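PDB 4ZEO: translation initiation factor eif-2b-like protein from Chaetomium thermophilum, which serves as the delta subunit in the regulatory subcomplex of eIF2B, the GDP-GTP exchange factor of eIF2, and so probably takes part in translation initiation. Local coordinates for residues 190-195 and 202-207; 160-165 and 178-183. All blocks are in the same frame, centred on the assembly; numbering follows the deposited sequence.

Contact 1. Residues 190-195 and 202-207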
loop_
_atom_site.group_PDB
_atom_site.type_symbol
_atom_site.label_atom_id
_atom_site.label_comp_id
_atom_site.label_asym_id
_atom_site.label_seq_id
_atom_site.Cartn_x
_atom_site.Cartn_y
_atom_site.Cartn_z
ATOM N N GLU A 190 -5.416 23.695 -5.225
ATOM C CA GLU A 190 -6.571 24.581 -5.067
ATOM C C GLU A 190 -6.099 25.958 -4.640
ATOM O O GLU A 190 -6.518 26.973 -5.191
ATOM C CB GLU A 190 -7.576 24.025 -4.039
ATOM C CG GLU A 190 -8.470 22.890 -4.553
ATOM C CD GLU A 190 -9.459 22.348 -3.504
ATOM O OE1 GLU A 190 -9.029 21.989 -2.379
ATOM O OE2 GLU A 190 -10.677 22.305 -3.803
ATOM N N SER A 191 -5.198 25.976 -3.669
ATOM C CA SER A 191 -4.666 27.207 -3.114
ATOM C C SER A 191 -3.774 27.946 -4.098
ATOM O O SER A 191 -3.598 29.153 -3.995
ATOM C CB SER A 191 -3.882 26.902 -1.838
ATOM O OG SER A 191 -4.757 26.658 -0.750
ATOM N N TYR A 192 -3.159 27.206 -5.014
ATOM C CA TYR A 192 -2.123 27.776 -5.866
ATOM C C TYR A 192 -2.586 28.953 -6.736
ATOM O O TYR A 192 -3.622 28.890 -7.408
ATOM C CB TYR A 192 -1.536 26.695 -6.758
ATOM C CG TYR A 192 -0.451 27.213 -7.654
ATOM C CD1 TYR A 192 0.807 27.508 -7.141
ATOM C CD2 TYR A 192 -0.675 27.421 -9.016
ATOM C CE1 TYR A 192 1.811 27.986 -7.957
ATOM C CE2 TYR A 192 0.328 27.896 -9.837
ATOM C CZ TYR A 192 1.569 28.174 -9.300
ATOM O OH TYR A 192 2.583 28.648 -10.101
ATOM N N GLU A 193 -1.779 30.009 -6.734
ATOM C CA GLU A 193 -1.987 31.148 -7.613
ATOM C C GLU A 193 -0.709 31.458 -8.370
ATOM O O GLU A 193 0.330 31.682 -7.761
ATOM C CB GLU A 193 -2.418 32.373 -6.818
ATOM C CG GLU A 193 -3.822 32.305 -6.254
ATOM C CD GLU A 193 -4.079 33.430 -5.283
ATOM O OE1 GLU A 193 -3.346 33.502 -4.275
ATOM O OE2 GLU A 193 -4.989 34.250 -5.536
ATOM N N THR A 194 -0.785 31.492 -9.694
ATOM C CA THR A 194 0.397 31.767 -10.506
ATOM C C THR A 194 0.894 33.183 -10.267
ATOM O O THR A 194 0.115 34.132 -10.309
ATOM C CB THR A 194 0.123 31.613 -12.033
ATOM O OG1 THR A 194 -0.532 30.367 -12.316
ATOM C CG2 THR A 194 1.411 31.655 -12.784
ATOM N N PRO A 195 2.204 33.337 -10.039
ATOM C CA PRO A 195 2.809 34.667 -9.899
ATOM C C PRO A 195 2.704 35.472 -11.195
ATOM O O PRO A 195 2.681 34.889 -12.279
ATOM C CB PRO A 195 4.260 34.353 -9.548
ATOM C CG PRO A 195 4.182 32.986 -8.896
ATOM C CD PRO A 195 3.158 32.264 -9.704
ATOM N N ARG A 202 5.893 26.442 -15.554
ATOM C CA ARG A 202 7.260 26.816 -15.201
ATOM C C ARG A 202 7.498 27.027 -13.685
ATOM O O ARG A 202 8.607 26.812 -13.199
ATOM C CB ARG A 202 7.664 28.050 -16.023
ATOM C CG ARG A 202 7.891 27.686 -17.511
ATOM C CD ARG A 202 8.769 28.690 -18.280
ATOM N NE ARG A 202 8.529 28.613 -19.728
ATOM C CZ ARG A 202 9.153 29.347 -20.648
ATOM N NH1 ARG A 202 10.090 30.220 -20.296
ATOM N NH2 ARG A 202 8.852 29.195 -21.934
ATOM N N HIS A 203 6.525 27.615 -12.990
ATOM C CA HIS A 203 6.632 27.970 -11.562
ATOM C C HIS A 203 6.295 26.866 -10.536
ATOM O O HIS A 203 6.954 26.725 -9.501
ATOM C CB HIS A 203 5.744 29.189 -11.284
ATOM C CG HIS A 203 5.812 29.680 -9.873
ATOM N ND1 HIS A 203 4.836 29.404 -8.933
ATOM C CD2 HIS A 203 6.730 30.454 -9.242
ATOM C CE1 HIS A 203 5.165 29.965 -7.785
ATOM N NE2 HIS A 203 6.307 30.619 -7.948
ATOM N N PHE A 204 5.233 26.117 -10.798
ATOM C CA PHE A 204 4.631 25.264 -9.782
ATOM C C PHE A 204 5.554 24.182 -9.192
ATOM O O PHE A 204 5.676 24.060 -7.970
ATOM C CB PHE A 204 3.349 24.631 -10.349
ATOM C CG PHE A 204 2.648 23.721 -9.382
ATOM C CD1 PHE A 204 1.947 24.240 -8.301
ATOM C CD2 PHE A 204 2.659 22.344 -9.566
ATOM C CE1 PHE A 204 1.302 23.386 -7.377
ATOM C CE2 PHE A 204 2.008 21.486 -8.660
ATOM C CZ PHE A 204 1.335 22.008 -7.565
ATOM N N VAL A 205 6.212 23.409 -10.037
ATOM C CA VAL A 205 7.027 22.315 -9.530
ATOM C C VAL A 205 8.227 22.800 -8.695
ATOM O O VAL A 205 8.375 22.402 -7.541
ATOM C CB VAL A 205 7.497 21.403 -10.698
ATOM C CG1 VAL A 205 8.528 20.377 -10.236
ATOM C CG2 VAL A 205 6.283 20.723 -11.346
ATOM N N PRO A 206 9.051 23.711 -9.225
ATOM C CA PRO A 206 10.172 24.043 -8.334
ATOM C C PRO A 206 9.819 24.915 -7.090
ATOM O O PRO A 206 10.456 24.778 -6.057
ATOM C CB PRO A 206 11.141 24.760 -9.276
ATOM C CG PRO A 206 10.242 25.398 -10.307
ATOM C CD PRO A 206 9.169 24.384 -10.537
ATOM N N HIS A 207 8.888 25.850 -7.212
ATOM C CA HIS A 207 8.573 26.768 -6.109
ATOM C C HIS A 207 7.512 26.320 -5.122
ATOM O O HIS A 207 7.521 26.770 -3.990
ATOM C CB HIS A 207 8.203 28.135 -6.670
ATOM C CG HIS A 207 9.362 28.823 -7.309
ATOM N ND1 HIS A 207 9.787 28.529 -8.586
ATOM C CD2 HIS A 207 10.234 29.741 -6.827
ATOM C CE1 HIS A 207 10.841 29.264 -8.879
ATOM N NE2 HIS A 207 11.129 30.013 -7.826
#
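Tyr-192 leaves helical torsions just after helix 174-191, and the extended chain from there to Pro-195 runs past His-203 and Phe-204 of helix 200-219, kinked at Pro-206, which has no N-H to bond the preceding turn. The tyrosine ring reaches the helix because chi1 of -179° places CG opposite the backbone N. Its OH and ND1 of His-203 share a hydrogen bond of 2.6 Å, either possibly donating, with ND1 near the plane of the tyrosine ring. The two rings meet at their rims, planes 30° apart. Phe-204 instead makes a T-shaped stack, presenting the edge at CD1 to the tyrosine face, planes at 79°. Tyrosine suits the site by offering both this face and a hydroxyl. The compact ring of Pro-195 sets CG over the centre of the imidazole, 3.4 Å from the centroid in a CH-pi contact; CB of His-207 lies over the opposite face, toward its rim. A phenylalanine in place of Tyr-192 could still take the edge of Phe-204 but would probably leave ND1 of His-203 without this partner. Phe-204 packs on Val-237 of helix 224-239, while Lys-250 of helix 246-277 bonds the carbonyl oxygens of Glu-190 and Tyr-192.

Contact 2. Residues 160-165 and 178-183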
loop_
_atom_site.group_PDB
_atom_site.type_symbol
_atom_site.label_atom_id
_atom_site.label_comp_id
_atom_site.label_asym_id
_atom_site.label_seq_id
_atom_site.Cartn_x
_atom_site.Cartn_y
_atom_site.Cartn_z
ATOM N N LEU A 160 1.730 19.924 5.953
ATOM C CA LEU A 160 2.347 19.946 7.260
ATOM C C LEU A 160 1.686 18.921 8.211
ATOM O O LEU A 160 2.367 18.140 8.882
ATOM C CB LEU A 160 2.210 21.346 7.830
ATOM C CG LEU A 160 3.092 21.696 9.009
ATOM C CD1 LEU A 160 4.512 21.891 8.486
ATOM C CD2 LEU A 160 2.566 22.928 9.739
ATOM N N ALA A 161 0.354 18.909 8.221
ATOM C CA ALA A 161 -0.415 17.989 9.045
ATOM C C ALA A 161 -0.178 16.542 8.619
ATOM O O ALA A 161 0.015 15.674 9.466
ATOM C CB ALA A 161 -1.891 18.324 8.986
ATOM N N VAL A 162 -0.190 16.277 7.316
ATOM C CA VAL A 162 0.044 14.913 6.842
ATOM C C VAL A 162 1.445 14.401 7.192
ATOM O O VAL A 162 1.592 13.263 7.631
ATOM C CB VAL A 162 -0.189 14.800 5.321
ATOM C CG1 VAL A 162 0.425 13.528 4.758
ATOM C CG2 VAL A 162 -1.669 14.875 5.016
ATOM N N GLY A 163 2.465 15.240 7.010
ATOM C CA GLY A 163 3.832 14.873 7.336
ATOM C C GLY A 163 4.013 14.599 8.815
ATOM O O GLY A 163 4.692 13.645 9.222
ATOM N N GLN A 164 3.382 15.426 9.633
ATOM C CA GLN A 164 3.447 15.208 11.066
ATOM C C GLN A 164 2.854 13.834 11.393
ATOM O O GLN A 164 3.407 13.096 12.210
ATOM C CB GLN A 164 2.714 16.315 11.812
ATOM C CG GLN A 164 3.533 17.587 11.907
ATOM C CD GLN A 164 2.693 18.807 12.159
ATOM O OE1 GLN A 164 1.513 18.710 12.494
ATOM N NE2 GLN A 164 3.300 19.972 12.015
ATOM N N GLN A 165 1.762 13.477 10.716
ATOM C CA GLN A 165 1.147 12.169 10.906
ATOM C C GLN A 165 2.081 11.041 10.496
ATOM O O GLN A 165 2.124 10.008 11.146
ATOM C CB GLN A 165 -0.150 12.090 10.130
ATOM C CG GLN A 165 -1.177 13.072 10.616
ATOM C CD GLN A 165 -2.368 13.141 9.706
ATOM O OE1 GLN A 165 -2.758 12.152 9.088
ATOM N NE2 GLN A 165 -2.945 14.320 9.598
ATOM N N LEU A 178 0.059 7.466 0.850
ATOM C CA LEU A 178 -0.121 7.994 -0.501
ATOM C C LEU A 178 -1.428 8.804 -0.627
ATOM O O LEU A 178 -1.429 9.923 -1.148
ATOM C CB LEU A 178 -0.088 6.855 -1.539
ATOM C CG LEU A 178 -0.435 7.261 -2.985
ATOM C CD1 LEU A 178 0.509 8.318 -3.523
ATOM C CD2 LEU A 178 -0.454 6.066 -3.916
ATOM N N LYS A 179 -2.522 8.250 -0.120
ATOM C CA LYS A 179 -3.814 8.921 -0.188
ATOM C C LYS A 179 -3.817 10.250 0.562
ATOM O O LYS A 179 -4.320 11.247 0.052
ATOM C CB LYS A 179 -4.915 8.021 0.376
ATOM C CG LYS A 179 -6.304 8.441 -0.023
ATOM C CD LYS A 179 -7.376 7.680 0.741
ATOM C CE LYS A 179 -8.746 8.163 0.354
ATOM N NZ LYS A 179 -9.895 7.301 0.847
ATOM N N ALA A 180 -3.243 10.265 1.762
ATOM C CA ALA A 180 -3.180 11.482 2.553
ATOM C C ALA A 180 -2.373 12.536 1.789
ATOM O O ALA A 180 -2.773 13.695 1.697
ATOM C CB ALA A 180 -2.554 11.193 3.932
ATOM N N THR A 181 -1.273 12.094 1.181
ATOM C CA THR A 181 -0.423 12.954 0.379
ATOM C C THR A 181 -1.150 13.523 -0.834
ATOM O O THR A 181 -1.059 14.722 -1.105
ATOM C CB THR A 181 0.824 12.197 -0.121
ATOM O OG1 THR A 181 1.535 11.646 0.991
ATOM C CG2 THR A 181 1.753 13.115 -0.912
ATOM N N LEU A 182 -1.858 12.673 -1.572
ATOM C CA LEU A 182 -2.560 13.124 -2.770
ATOM C C LEU A 182 -3.650 14.133 -2.408
ATOM O O LEU A 182 -3.850 15.110 -3.121
ATOM C CB LEU A 182 -3.173 11.939 -3.527
ATOM C CG LEU A 182 -2.081 11.045 -4.143
ATOM C CD1 LEU A 182 -2.624 9.834 -4.889
ATOM C CD2 LEU A 182 -1.206 11.859 -5.032
ATOM N N LEU A 183 -4.351 13.900 -1.298
ATOM C CA LEU A 183 -5.375 14.836 -0.848
ATOM C C LEU A 183 -4.790 16.170 -0.380
ATOM O O LEU A 183 -5.369 17.219 -0.634
ATOM C CB LEU A 183 -6.208 14.226 0.275
ATOM C CG LEU A 183 -7.138 13.085 -0.124
ATOM C CD1 LEU A 183 -7.810 12.515 1.110
ATOM C CD2 LEU A 183 -8.158 13.538 -1.160
#
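Val-162 meets Ala-180 with both of its methyl groups, because a chi1 of 164° sets CG1 anti to the backbone N and CG2 anti to the carbonyl carbon, spreading the fork over the small side chain opposite. CB of Ala-180 is 3.9 Å from Val-162 CG1 and equally far from its CG2. Beta-branched valine offers a broad apolar end, and alanine adds only a single methyl: the CA atoms of Val-162 and Ala-180 are 6.4 Å apart. CG2 of Val-162 also rests 3.7 Å from the carbonyl O of Ala-180, and its CG1 lies 4.4 Å from OG1 of Thr-181. Threonine fits this buried place, its OG1 being satisfied by the carbonyl of Arg-177 in its own helix; its side chain also touches Leu-216 and Met-226 of two further helices. The segments run in roughly opposite directions, as successive helices joined by a short connection, and Leu-171 of that connection packs on Ala-180. The chemistry is thus van der Waals contact of the valine methyls with alanine's methyl and backbone, without directional bonds across, so that fit of shape matters more than direction, and alanine's small size probably allows the close approach.

Contact 2 comes first along the chain and closes before contact 1 opens. Both use helix 174-191: its earlier turns pack against helix 157-168 in contact 2, and the chain just beyond its C-terminal end, Tyr-192 to Pro-195, meets helix 200-219 in contact 1. Their centres are 19 Å apart and their nearest atoms about 6 Å, so they do not touch. Contact 2 lies deeper, about 14 Å from the chain's centre, and contact 1 farther out on the same side, at about 29 Å. Together they join three consecutive helices of the N-terminal helical region, which precedes the part of the chain built on the parallel sheet, and link them by apolar packing at one level and an aromatic cluster at another.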